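Local coordinates for glutamate ABC superfamily ATP binding cassette transporter, binding protein (Enterococcus faecium DO, PDB 5EYF) that binds glutamate and, as a solute-binding protein of family 3, probably delivers it to an ABC transporter for uptake into the cell, at residues Glu16-Val21 with Gly77-Ile82; Val43-Ala48 with Gly226-Ile231; Leu73-Asn78 with Ala203-Gln208; Gly106-Val111 with Ala176-Ile181. One frame throughout, in Å; residues are numbered along the deposited sequence.

How the contacts relate
The four contacts divide between the two lobes of a periplasmic-binding-protein fold. Contacts 1 to 3 belong to the lobe with parallel strands 59-64, 16-21 and 81-82; contact 4, centred about 26 Å from the centre of contact 1, packs a helix on strand 103-112 in the other. Strand 198-205, neighbour of that strand in the mixed sheet, runs on to contact 3. Contacts 1 and 3, centres about 8 Å apart, share G77 and N78, and I82 N probably bonds to A203 O. W19 joins contact 1 to A46 of contact 2. Contacts 3 and 4 fall within the chain span bracketed by contact 2; late segments 203-208 and 226-231 return to the first lobe. Both lobes bind glutamate.

Contact 1: Glu16-Val21 with Gly77-Ile82; sequences EIIWGV and GNIDAI
D80 and I18 grip each other by two bonds. The carboxylate oxygen D80 OD2 takes the amide hydrogen of I18 N at 2.9 Å, an almost straight bond (169° at the hydrogen) that arrives from above the carboxylate plane. In return D80 N gives its hydrogen to I18 O at 2.8 Å, in the plane of that carbonyl, while A81 N adds a weak, longer bond to the same oxygen. The side chain reaches back along strand 16-21 because its CG stands anti to the carbonyl carbon, beside the backbone N (chi1 -60°). One step further on, G20 N meets A81 O at 2.8 Å, nearly along the C=O axis, and W19-A81 and G20-I82 pair as parallel bridges.

Apolar groups fill in around these bonds. A81 CB lies 3.7 Å from W19 CZ3 on the indole, and I79 CD1 comes within 3.7 Å of G20 CA, packed directly on the glycine backbone. I17 CG2 sits over one face of the W19 ring, toward its rim.

Further out, a water donates to both E16 O and D80 OD2, R10 forms a salt bridge with D80 OD1, and T50 holds W19 NE1; the neighbouring positive charge probably keeps D80 ionised. With helix 70-75 leading into strand 81-82, this is the parallel strand pairing of the alpha/beta lobe in a periplasmic-binding-protein fold.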
loop_
_atom_site.group_PDB
_atom_site.type_symbol
_atom_site.label_atom_id
_atom_site.label_comp_id
_atom_site.label_asym_id
_atom_site.label_seq_id
_atom_site.Cartn_x
_atom_site.Cartn_y
_atom_site.Cartn_z
ATOM N N GLU B 16 13.712 -7.935 -27.856
ATOM C CA GLU B 16 13.066 -6.674 -27.511
ATOM C C GLU B 16 11.840 -6.950 -26.649
ATOM O O GLU B 16 11.177 -7.980 -26.803
ATOM C CB GLU B 16 12.671 -5.912 -28.789
ATOM C CG GLU B 16 12.168 -4.474 -28.600
ATOM C CD GLU B 16 11.673 -3.870 -29.912
ATOM O OE1 GLU B 16 10.773 -4.474 -30.540
ATOM O OE2 GLU B 16 12.197 -2.815 -30.340
ATOM N N ILE B 17 11.554 -6.028 -25.725
ATOM C CA ILE B 17 10.261 -5.961 -25.057
ATOM C C ILE B 17 9.676 -4.578 -25.308
ATOM O O ILE B 17 10.390 -3.573 -25.228
ATOM C CB ILE B 17 10.368 -6.231 -23.548
ATOM C CG1 ILE B 17 10.925 -7.632 -23.317
ATOM C CG2 ILE B 17 8.985 -6.023 -22.858
ATOM C CD1 ILE B 17 11.163 -7.898 -21.872
ATOM N N ILE B 18 8.384 -4.530 -25.641
ATOM C CA ILE B 18 7.684 -3.297 -25.982
ATOM C C ILE B 18 6.783 -2.914 -24.815
ATOM O O ILE B 18 5.860 -3.658 -24.462
ATOM C CB ILE B 18 6.854 -3.458 -27.259
ATOM C CG1 ILE B 18 7.730 -3.964 -28.415
ATOM C CG2 ILE B 18 6.197 -2.133 -27.615
ATOM C CD1 ILE B 18 6.978 -4.163 -29.691
ATOM N N TRP B 19 7.034 -1.750 -24.240
ATOM C CA TRP B 19 6.387 -1.329 -23.004
ATOM C C TRP B 19 5.472 -0.155 -23.286
ATOM O O TRP B 19 5.882 0.803 -23.947
ATOM C CB TRP B 19 7.388 -0.895 -21.934
ATOM C CG TRP B 19 8.313 -1.944 -21.472
ATOM C CD1 TRP B 19 9.497 -2.291 -22.040
ATOM C CD2 TRP B 19 8.156 -2.773 -20.312
ATOM N NE1 TRP B 19 10.100 -3.294 -21.305
ATOM C CE2 TRP B 19 9.298 -3.602 -20.233
ATOM C CE3 TRP B 19 7.172 -2.884 -19.327
ATOM C CZ2 TRP B 19 9.466 -4.560 -19.238
ATOM C CZ3 TRP B 19 7.355 -3.806 -18.305
ATOM C CH2 TRP B 19 8.487 -4.648 -18.275
ATOM N N GLY B 20 4.242 -0.236 -22.786
ATOM C CA GLY B 20 3.340 0.890 -22.797
ATOM C C GLY B 20 3.503 1.766 -21.571
ATOM O O GLY B 20 3.323 1.301 -20.437
ATOM N N VAL B 21 3.860 3.037 -21.770
ATOM C CA VAL B 21 4.161 3.964 -20.683
ATOM C C VAL B 21 3.420 5.263 -20.920
ATOM O O VAL B 21 3.077 5.602 -22.055
ATOM C CB VAL B 21 5.688 4.245 -20.558
ATOM C CG1 VAL B 21 6.467 2.985 -20.157
ATOM C CG2 VAL B 21 6.254 4.844 -21.875
ATOM N N GLY B 77 -2.178 -6.478 -28.466
ATOM C CA GLY B 77 -0.823 -6.877 -28.794
ATOM C C GLY B 77 0.096 -5.767 -29.262
ATOM O O GLY B 77 1.239 -6.058 -29.642
ATOM N N ASN B 78 -0.345 -4.504 -29.216
ATOM C CA ASN B 78 0.520 -3.403 -29.639
ATOM C C ASN B 78 1.712 -3.249 -28.719
ATOM O O ASN B 78 2.753 -2.715 -29.128
ATOM C CB ASN B 78 -0.230 -2.067 -29.653
ATOM C CG ASN B 78 -1.366 -2.040 -30.625
ATOM O OD1 ASN B 78 -2.172 -2.969 -30.682
ATOM N ND2 ASN B 78 -1.459 -0.947 -31.388
ATOM N N ILE B 79 1.539 -3.624 -27.453
ATOM C CA ILE B 79 2.577 -3.567 -26.441
ATOM C C ILE B 79 2.548 -4.903 -25.713
ATOM O O ILE B 79 1.539 -5.612 -25.731
ATOM C CB ILE B 79 2.354 -2.407 -25.450
ATOM C CG1 ILE B 79 0.955 -2.518 -24.851
ATOM C CG2 ILE B 79 2.521 -1.082 -26.155
ATOM C CD1 ILE B 79 0.615 -1.431 -23.846
ATOM N N ASP B 80 3.677 -5.243 -25.077
ATOM C CA ASP B 80 3.815 -6.489 -24.326
ATOM C C ASP B 80 3.396 -6.331 -22.873
ATOM O O ASP B 80 3.018 -7.315 -22.217
ATOM C CB ASP B 80 5.276 -6.979 -24.369
ATOM C CG ASP B 80 5.767 -7.237 -25.790
ATOM O OD1 ASP B 80 4.948 -7.675 -26.654
ATOM O OD2 ASP B 80 6.978 -6.981 -26.031
ATOM N N ALA B 81 3.504 -5.121 -22.343
ATOM C CA ALA B 81 3.202 -4.889 -20.934
ATOM C C ALA B 81 2.879 -3.417 -20.759
ATOM O O ALA B 81 3.404 -2.567 -21.499
ATOM C CB ALA B 81 4.399 -5.293 -20.040
ATOM N N ILE B 82 2.015 -3.127 -19.772
ATOM C CA ILE B 82 1.721 -1.762 -19.343
ATOM C C ILE B 82 2.493 -1.477 -18.071
ATOM O O ILE B 82 2.325 -2.183 -17.066
ATOM C CB ILE B 82 0.231 -1.538 -19.061
ATOM C CG1 ILE B 82 -0.655 -1.856 -20.259
ATOM C CG2 ILE B 82 0.022 -0.101 -18.605
ATOM C CD1 ILE B 82 -2.152 -1.971 -19.833
HETATM O O HOH W 1 8.482 -7.973 -27.962
#

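Contact 2: Val43-Ala48 with Gly226-Ile231; sequences VDIAKA and GTYDKI
Two helices of the first lobe, 41-54 and 227-235, lie side by side and nearly antiparallel in this periplasmic-binding-protein fold, their local axes 10.4 Å apart at an angle of 156°. The interface between the segments is apolar. I231 is the side chain at its centre: with CG1 beside its backbone N (chi1 -65°) and CG2 anti to that N, its two branches diverge, CD1 resting 3.7 Å from A48 CB and CG2 lying 3.6 Å from D44 CB. I45 crosses this side chain obliquely and places its CD1 between I231 CG2 and the phenol ring of Y228. T227 CG2 meets the same A48 methyl next to I231 CD1, at 4.0 Å from A48 CB.

Polar ends are held by residues beyond the two segments. D44 OD2 forms a salt bridge with K234 and also accepts a hydrogen bond from W235 NE1, which ties the start of one helix to the later turns of the other. The hydroxyl of Y228 is engaged by Y102 O and V244 N, and T227 OG1 by D225. M222 of helix 209-225 packs against I45, A48 and T227.

At the ring, I45 CD1 makes an oblique approach, coming to 3.9 Å from Y228 CD1.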
loop_
_atom_site.group_PDB
_atom_site.type_symbol
_atom_site.label_atom_id
_atom_site.label_comp_id
_atom_site.label_asym_id
_atom_site.label_seq_id
_atom_site.Cartn_x
_atom_site.Cartn_y
_atom_site.Cartn_z
ATOM N N VAL B 43 9.613 4.111 -16.606
ATOM C CA VAL B 43 10.557 3.865 -17.697
ATOM C C VAL B 43 11.803 3.145 -17.179
ATOM O O VAL B 43 12.294 2.188 -17.802
ATOM C CB VAL B 43 10.917 5.192 -18.388
ATOM C CG1 VAL B 43 12.072 4.991 -19.388
ATOM C CG2 VAL B 43 9.699 5.753 -19.093
ATOM N N ASP B 44 12.347 3.598 -16.050
ATOM C CA ASP B 44 13.582 2.977 -15.550
ATOM C C ASP B 44 13.351 1.555 -15.051
ATOM O O ASP B 44 14.212 0.674 -15.218
ATOM C CB ASP B 44 14.201 3.833 -14.445
ATOM C CG ASP B 44 14.937 5.054 -14.999
ATOM O OD1 ASP B 44 15.035 5.205 -16.246
ATOM O OD2 ASP B 44 15.425 5.862 -14.186
ATOM N N ILE B 45 12.224 1.324 -14.387
ATOM C CA ILE B 45 11.868 -0.038 -13.996
ATOM C C ILE B 45 11.746 -0.928 -15.234
ATOM O O ILE B 45 12.222 -2.073 -15.248
ATOM C CB ILE B 45 10.573 -0.029 -13.148
ATOM C CG1 ILE B 45 10.794 0.665 -11.756
ATOM C CG2 ILE B 45 10.046 -1.422 -12.935
ATOM C CD1 ILE B 45 11.637 -0.157 -10.779
ATOM N N ALA B 46 11.073 -0.435 -16.289
ATOM C CA ALA B 46 10.945 -1.206 -17.529
ATOM C C ALA B 46 12.305 -1.580 -18.105
ATOM O O ALA B 46 12.519 -2.722 -18.531
ATOM C CB ALA B 46 10.164 -0.393 -18.558
ATOM N N LYS B 47 13.222 -0.614 -18.174
ATOM C CA LYS B 47 14.552 -0.905 -18.720
ATOM C C LYS B 47 15.268 -1.953 -17.875
ATOM O O LYS B 47 15.889 -2.881 -18.416
ATOM C CB LYS B 47 15.375 0.379 -18.807
ATOM C CG LYS B 47 14.838 1.379 -19.818
ATOM C CD LYS B 47 15.618 2.659 -19.771
ATOM C CE LYS B 47 15.199 3.574 -20.882
ATOM N NZ LYS B 47 16.155 4.716 -21.032
ATOM N N ALA B 48 15.194 -1.824 -16.549
ATOM C CA ALA B 48 15.876 -2.777 -15.681
ATOM C C ALA B 48 15.285 -4.180 -15.819
ATOM O O ALA B 48 16.020 -5.177 -15.813
ATOM C CB ALA B 48 15.801 -2.291 -14.234
ATOM N N GLY B 226 19.372 -4.685 -5.131
ATOM C CA GLY B 226 19.420 -3.261 -4.917
ATOM C C GLY B 226 19.145 -2.419 -6.140
ATOM O O GLY B 226 19.198 -1.181 -6.043
ATOM N N THR B 227 18.893 -3.045 -7.293
ATOM C CA THR B 227 18.557 -2.286 -8.487
ATOM C C THR B 227 17.259 -1.529 -8.295
ATOM O O THR B 227 17.150 -0.356 -8.675
ATOM C CB THR B 227 18.426 -3.227 -9.686
ATOM O OG1 THR B 227 19.672 -3.926 -9.904
ATOM C CG2 THR B 227 18.023 -2.433 -10.954
ATOM N N TYR B 228 16.254 -2.189 -7.717
ATOM C CA TYR B 228 15.004 -1.495 -7.426
ATOM C C TYR B 228 15.254 -0.285 -6.536
ATOM O O TYR B 228 14.776 0.832 -6.817
ATOM C CB TYR B 228 14.009 -2.453 -6.769
ATOM C CG TYR B 228 12.741 -1.760 -6.342
ATOM C CD1 TYR B 228 11.675 -1.662 -7.213
ATOM C CD2 TYR B 228 12.617 -1.184 -5.065
ATOM C CE1 TYR B 228 10.491 -0.998 -6.849
ATOM C CE2 TYR B 228 11.465 -0.539 -4.682
ATOM C CZ TYR B 228 10.404 -0.446 -5.569
ATOM O OH TYR B 228 9.277 0.209 -5.131
ATOM N N ASP B 229 16.004 -0.491 -5.446
ATOM C CA ASP B 229 16.218 0.584 -4.484
ATOM C C ASP B 229 16.951 1.760 -5.127
ATOM O O ASP B 229 16.612 2.922 -4.869
ATOM C CB ASP B 229 16.980 0.030 -3.269
ATOM C CG ASP B 229 16.254 -1.160 -2.613
ATOM O OD1 ASP B 229 16.137 -2.248 -3.206
ATOM O OD2 ASP B 229 15.824 -1.023 -1.478
ATOM N N LYS B 230 17.923 1.482 -6.009
ATOM C CA LYS B 230 18.630 2.562 -6.685
ATOM C C LYS B 230 17.675 3.376 -7.559
ATOM O O LYS B 230 17.728 4.613 -7.577
ATOM C CB LYS B 230 19.773 1.973 -7.520
ATOM C CG LYS B 230 20.789 2.984 -7.981
ATOM C CD LYS B 230 21.986 2.326 -8.649
ATOM C CE LYS B 230 23.124 3.343 -8.848
ATOM N NZ LYS B 230 24.253 2.811 -9.692
ATOM N N ILE B 231 16.808 2.691 -8.309
ATOM C CA ILE B 231 15.863 3.392 -9.180
ATOM C C ILE B 231 14.868 4.207 -8.352
ATOM O O ILE B 231 14.532 5.356 -8.700
ATOM C CB ILE B 231 15.150 2.385 -10.093
ATOM C CG1 ILE B 231 16.133 1.726 -11.053
ATOM C CG2 ILE B 231 14.000 3.060 -10.884
ATOM C CD1 ILE B 231 15.563 0.528 -11.793
#

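Contact 3: Leu73-Asn78 with Ala203-Gln208; sequences LLKNGN and AINKGQ
L74 lays its forked end across the backbone of strand 198-205, with CD2 3.6 Å from both A203 O and N205 N. Its CG stands anti to its own backbone N (chi1 -178°), which carries the branch from the helix to the strand. The same CD2 meets the methyl A203 CB at 4.0 Å, and CG lies near N205 CB, so one leucine spans three successive strand residues. V96 and I82 pack against it from neighbouring strands.

The next residue, K75, supplies the polar half. Its chain bends at chi3 (63°) and chi4 (77°) and crosses the N205 side chain at about a right angle, bringing NZ to 3.1 Å from N205 OD1, in the plane of the amide carbonyl. A second acceptor, Q95 O, also takes a bond from this ammonium. N205 OD1 in addition receives a weak bond from K206 N, so the amide oxygen links the helix to the beginning of a type II turn, N205 to Q208.

In the alpha/beta lobe of this periplasmic-binding-protein fold, the contact sets the C-terminal end of helix 70-75 against the end of a strand that comes much later in the chain. That helix closes with a Schellman motif at G77, where G77 N bonds L74 O and N78 N bonds L73 O. Across the same turn, N76 ND2 reaches N78 OD1 at 2.8 Å, almost in its own amide plane.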
loop_
_atom_site.group_PDB
_atom_site.type_symbol
_atom_site.label_atom_id
_atom_site.label_comp_id
_atom_site.label_asym_id
_atom_site.label_seq_id
_atom_site.Cartn_x
_atom_site.Cartn_y
_atom_site.Cartn_z
ATOM N N LEU B 73 -4.694 -1.283 -25.990
ATOM C CA LEU B 73 -3.427 -1.515 -26.676
ATOM C C LEU B 73 -2.758 -2.794 -26.203
ATOM O O LEU B 73 -2.186 -3.538 -27.009
ATOM C CB LEU B 73 -2.498 -0.327 -26.453
ATOM C CG LEU B 73 -2.913 0.901 -27.254
ATOM C CD1 LEU B 73 -2.150 2.127 -26.765
ATOM C CD2 LEU B 73 -2.620 0.631 -28.712
ATOM N N LEU B 74 -2.801 -3.057 -24.891
ATOM C CA LEU B 74 -2.242 -4.303 -24.381
ATOM C C LEU B 74 -2.975 -5.516 -24.946
ATOM O O LEU B 74 -2.345 -6.472 -25.411
ATOM C CB LEU B 74 -2.301 -4.319 -22.857
ATOM C CG LEU B 74 -1.678 -5.576 -22.232
ATOM C CD1 LEU B 74 -0.165 -5.638 -22.426
ATOM C CD2 LEU B 74 -1.977 -5.599 -20.733
ATOM N N LYS B 75 -4.311 -5.514 -24.883
ATOM C CA LYS B 75 -5.039 -6.709 -25.281
ATOM C C LYS B 75 -4.971 -6.934 -26.783
ATOM O O LYS B 75 -5.118 -8.071 -27.242
ATOM C CB LYS B 75 -6.488 -6.619 -24.783
ATOM C CG LYS B 75 -6.559 -6.552 -23.241
ATOM C CD LYS B 75 -7.960 -6.859 -22.706
ATOM C CE LYS B 75 -8.411 -8.277 -23.036
ATOM N NZ LYS B 75 -7.770 -9.283 -22.145
ATOM N N ASN B 76 -4.683 -5.891 -27.543
ATOM C CA ASN B 76 -4.534 -6.017 -28.984
ATOM C C ASN B 76 -3.123 -6.408 -29.402
ATOM O O ASN B 76 -2.889 -6.633 -30.592
ATOM C CB ASN B 76 -4.915 -4.703 -29.647
ATOM C CG ASN B 76 -5.157 -4.870 -31.111
ATOM O OD1 ASN B 76 -6.035 -5.632 -31.505
ATOM N ND2 ASN B 76 -4.368 -4.187 -31.932
ATOM N N GLY B 77 -2.178 -6.478 -28.466
ATOM C CA GLY B 77 -0.823 -6.877 -28.794
ATOM C C GLY B 77 0.096 -5.767 -29.262
ATOM O O GLY B 77 1.239 -6.058 -29.642
ATOM N N ASN B 78 -0.345 -4.504 -29.216
ATOM C CA ASN B 78 0.520 -3.403 -29.639
ATOM C C ASN B 78 1.712 -3.249 -28.719
ATOM O O ASN B 78 2.753 -2.715 -29.128
ATOM C CB ASN B 78 -0.230 -2.067 -29.653
ATOM C CG ASN B 78 -1.366 -2.040 -30.625
ATOM O OD1 ASN B 78 -2.172 -2.969 -30.682
ATOM N ND2 ASN B 78 -1.459 -0.947 -31.388
ATOM N N ALA B 203 0.894 -4.542 -16.028
ATOM C CA ALA B 203 -0.175 -5.328 -16.605
ATOM C C ALA B 203 0.313 -6.071 -17.839
ATOM O O ALA B 203 0.993 -5.499 -18.695
ATOM C CB ALA B 203 -1.363 -4.439 -16.958
ATOM N N ILE B 204 -0.076 -7.338 -17.931
ATOM C CA ILE B 204 0.283 -8.228 -19.024
ATOM C C ILE B 204 -0.998 -8.893 -19.527
ATOM O O ILE B 204 -1.916 -9.175 -18.746
ATOM C CB ILE B 204 1.349 -9.242 -18.551
ATOM C CG1 ILE B 204 2.636 -8.477 -18.159
ATOM C CG2 ILE B 204 1.603 -10.365 -19.577
ATOM C CD1 ILE B 204 3.715 -9.316 -17.545
ATOM N N ASN B 205 -1.114 -9.072 -20.842
ATOM C CA ASN B 205 -2.347 -9.669 -21.346
ATOM C C ASN B 205 -2.523 -11.077 -20.784
ATOM O O ASN B 205 -1.553 -11.755 -20.423
ATOM C CB ASN B 205 -2.334 -9.723 -22.880
ATOM C CG ASN B 205 -3.709 -9.912 -23.476
ATOM O OD1 ASN B 205 -4.724 -9.701 -22.804
ATOM N ND2 ASN B 205 -3.758 -10.318 -24.734
ATOM N N LYS B 206 -3.775 -11.513 -20.714
ATOM C CA LYS B 206 -4.073 -12.902 -20.413
ATOM C C LYS B 206 -3.405 -13.822 -21.433
ATOM O O LYS B 206 -3.255 -13.482 -22.614
ATOM C CB LYS B 206 -5.590 -13.122 -20.417
ATOM C CG LYS B 206 -6.351 -12.214 -19.475
ATOM C CD LYS B 206 -6.165 -12.646 -18.028
ATOM C CE LYS B 206 -7.068 -11.859 -17.057
ATOM N NZ LYS B 206 -6.732 -12.187 -15.651
ATOM N N GLY B 207 -2.998 -15.000 -20.964
ATOM C CA GLY B 207 -2.413 -15.997 -21.836
ATOM C C GLY B 207 -0.946 -15.775 -22.111
ATOM O O GLY B 207 -0.406 -16.329 -23.078
ATOM N N GLN B 208 -0.290 -14.954 -21.294
ATOM C CA GLN B 208 1.134 -14.657 -21.411
ATOM C C GLN B 208 1.848 -15.041 -20.119
ATOM O O GLN B 208 2.689 -14.299 -19.595
ATOM C CB GLN B 208 1.367 -13.181 -21.731
ATOM C CG GLN B 208 0.823 -12.720 -23.083
ATOM C CD GLN B 208 1.568 -13.336 -24.260
ATOM O OE1 GLN B 208 2.686 -13.811 -24.117
ATOM N NE2 GLN B 208 0.936 -13.333 -25.428
#

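Contact 4: Gly106-Val111 with Ala176-Ile181; sequences GQALLV and AILLGI
L178 points its forked end from helix 175-182 straight onto strand 103-112. CD1 settles over the strand backbone, 3.5 Å from A108 O and 4.1 Å from A108 CB; CD2 turns to the next inward-facing residue and lies 3.8 Å from L110 CB. A CG anti to the carbonyl carbon (chi1 -71°) directs the fork at the strand. L110 has the other arrangement, with CG anti to its backbone N (chi1 -177°), sending CD2 along the helix to I181 CG2 at 4.1 Å, the two crossing obliquely. A108 and L110 thus face the helix, while L109 between them faces away, the usual alternation of a strand. Helix and strand run almost parallel, their local axes 24° apart and 8.6 Å distant.

The packing belongs to the second lobe of the binding-protein fold; L190 and F160 extend the apolar layer. I177 touches the bound glutamate. A108 O has its polar partner in T172 OG1, and the A108 backbone is hydrogen-bonded to T173. The side chains that meet are all aliphatic, and one methyl rests against a backbone carbonyl, so L178 and I181 pack by shape, while polar bonds between N175 and G106 fix the start of this pocket-lining helix.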
loop_
_atom_site.group_PDB
_atom_site.type_symbol
_atom_site.label_atom_id
_atom_site.label_comp_id
_atom_site.label_asym_id
_atom_site.label_seq_id
_atom_site.Cartn_x
_atom_site.Cartn_y
_atom_site.Cartn_z
ATOM N N GLY B 106 -1.340 6.370 -3.364
ATOM C CA GLY B 106 -2.667 6.509 -2.779
ATOM C C GLY B 106 -3.293 7.780 -3.282
ATOM O O GLY B 106 -2.594 8.754 -3.531
ATOM N N GLN B 107 -4.612 7.774 -3.436
ATOM C CA GLN B 107 -5.257 8.959 -3.997
ATOM C C GLN B 107 -5.224 10.126 -3.020
ATOM O O GLN B 107 -5.361 9.948 -1.811
ATOM C CB GLN B 107 -6.689 8.642 -4.407
ATOM C CG GLN B 107 -7.299 9.750 -5.271
ATOM C CD GLN B 107 -8.567 9.300 -5.950
ATOM O OE1 GLN B 107 -8.771 8.116 -6.139
ATOM N NE2 GLN B 107 -9.442 10.242 -6.284
ATOM N N ALA B 108 -5.068 11.336 -3.553
ATOM C CA ALA B 108 -4.895 12.523 -2.722
ATOM C C ALA B 108 -5.509 13.728 -3.412
ATOM O O ALA B 108 -6.039 13.633 -4.521
ATOM C CB ALA B 108 -3.415 12.810 -2.409
ATOM N N LEU B 109 -5.434 14.866 -2.725
ATOM C CA LEU B 109 -5.995 16.133 -3.185
ATOM C C LEU B 109 -4.908 17.177 -3.329
ATOM O O LEU B 109 -4.059 17.320 -2.453
ATOM C CB LEU B 109 -7.001 16.706 -2.204
ATOM C CG LEU B 109 -8.261 15.908 -1.911
ATOM C CD1 LEU B 109 -9.178 16.683 -0.960
ATOM C CD2 LEU B 109 -9.002 15.530 -3.190
ATOM N N LEU B 110 -4.986 17.956 -4.406
ATOM C CA LEU B 110 -4.141 19.122 -4.610
ATOM C C LEU B 110 -5.032 20.360 -4.629
ATOM O O LEU B 110 -6.047 20.378 -5.333
ATOM C CB LEU B 110 -3.383 18.995 -5.943
ATOM C CG LEU B 110 -2.377 20.088 -6.326
ATOM C CD1 LEU B 110 -1.070 19.797 -5.634
ATOM C CD2 LEU B 110 -2.173 20.187 -7.848
ATOM N N VAL B 111 -4.672 21.373 -3.834
ATOM C CA VAL B 111 -5.422 22.622 -3.739
ATOM C C VAL B 111 -4.438 23.784 -3.776
ATOM O O VAL B 111 -3.238 23.615 -3.555
ATOM C CB VAL B 111 -6.283 22.685 -2.440
ATOM C CG1 VAL B 111 -7.302 21.549 -2.403
ATOM C CG2 VAL B 111 -5.401 22.621 -1.207
ATOM N N ALA B 176 1.637 10.506 -5.763
ATOM C CA ALA B 176 2.944 10.606 -6.418
ATOM C C ALA B 176 2.855 11.389 -7.717
ATOM O O ALA B 176 3.834 12.028 -8.125
ATOM C CB ALA B 176 3.527 9.224 -6.712
ATOM N N ILE B 177 1.704 11.319 -8.385
ATOM C CA ILE B 177 1.496 12.085 -9.605
ATOM C C ILE B 177 1.304 13.554 -9.274
ATOM O O ILE B 177 1.887 14.428 -9.930
ATOM C CB ILE B 177 0.304 11.521 -10.386
ATOM C CG1 ILE B 177 0.603 10.062 -10.784
ATOM C CG2 ILE B 177 -0.015 12.416 -11.602
ATOM C CD1 ILE B 177 -0.564 9.323 -11.405
ATOM N N LEU B 178 0.517 13.844 -8.229
ATOM C CA LEU B 178 0.299 15.227 -7.814
ATOM C C LEU B 178 1.596 15.869 -7.366
ATOM O O LEU B 178 1.799 17.067 -7.574
ATOM C CB LEU B 178 -0.717 15.288 -6.680
ATOM C CG LEU B 178 -2.145 14.981 -7.092
ATOM C CD1 LEU B 178 -3.037 14.962 -5.861
ATOM C CD2 LEU B 178 -2.635 15.988 -8.097
ATOM N N LEU B 179 2.476 15.092 -6.726
ATOM C CA LEU B 179 3.803 15.607 -6.402
ATOM C C LEU B 179 4.534 16.068 -7.650
ATOM O O LEU B 179 5.195 17.108 -7.631
ATOM C CB LEU B 179 4.625 14.547 -5.673
ATOM C CG LEU B 179 4.409 14.420 -4.162
ATOM C CD1 LEU B 179 5.343 13.366 -3.607
ATOM C CD2 LEU B 179 4.618 15.747 -3.458
ATOM N N GLY B 180 4.460 15.286 -8.735
ATOM C CA GLY B 180 5.078 15.700 -9.985
ATOM C C GLY B 180 4.551 17.028 -10.474
ATOM O O GLY B 180 5.257 17.768 -11.171
ATOM N N ILE B 181 3.326 17.362 -10.089
ATOM C CA ILE B 181 2.722 18.640 -10.438
ATOM C C ILE B 181 3.043 19.717 -9.404
ATOM O O ILE B 181 3.265 20.874 -9.758
ATOM C CB ILE B 181 1.203 18.454 -10.611
ATOM C CG1 ILE B 181 0.912 17.402 -11.680
ATOM C CG2 ILE B 181 0.542 19.797 -10.931
ATOM C CD1 ILE B 181 -0.499 16.849 -11.631
#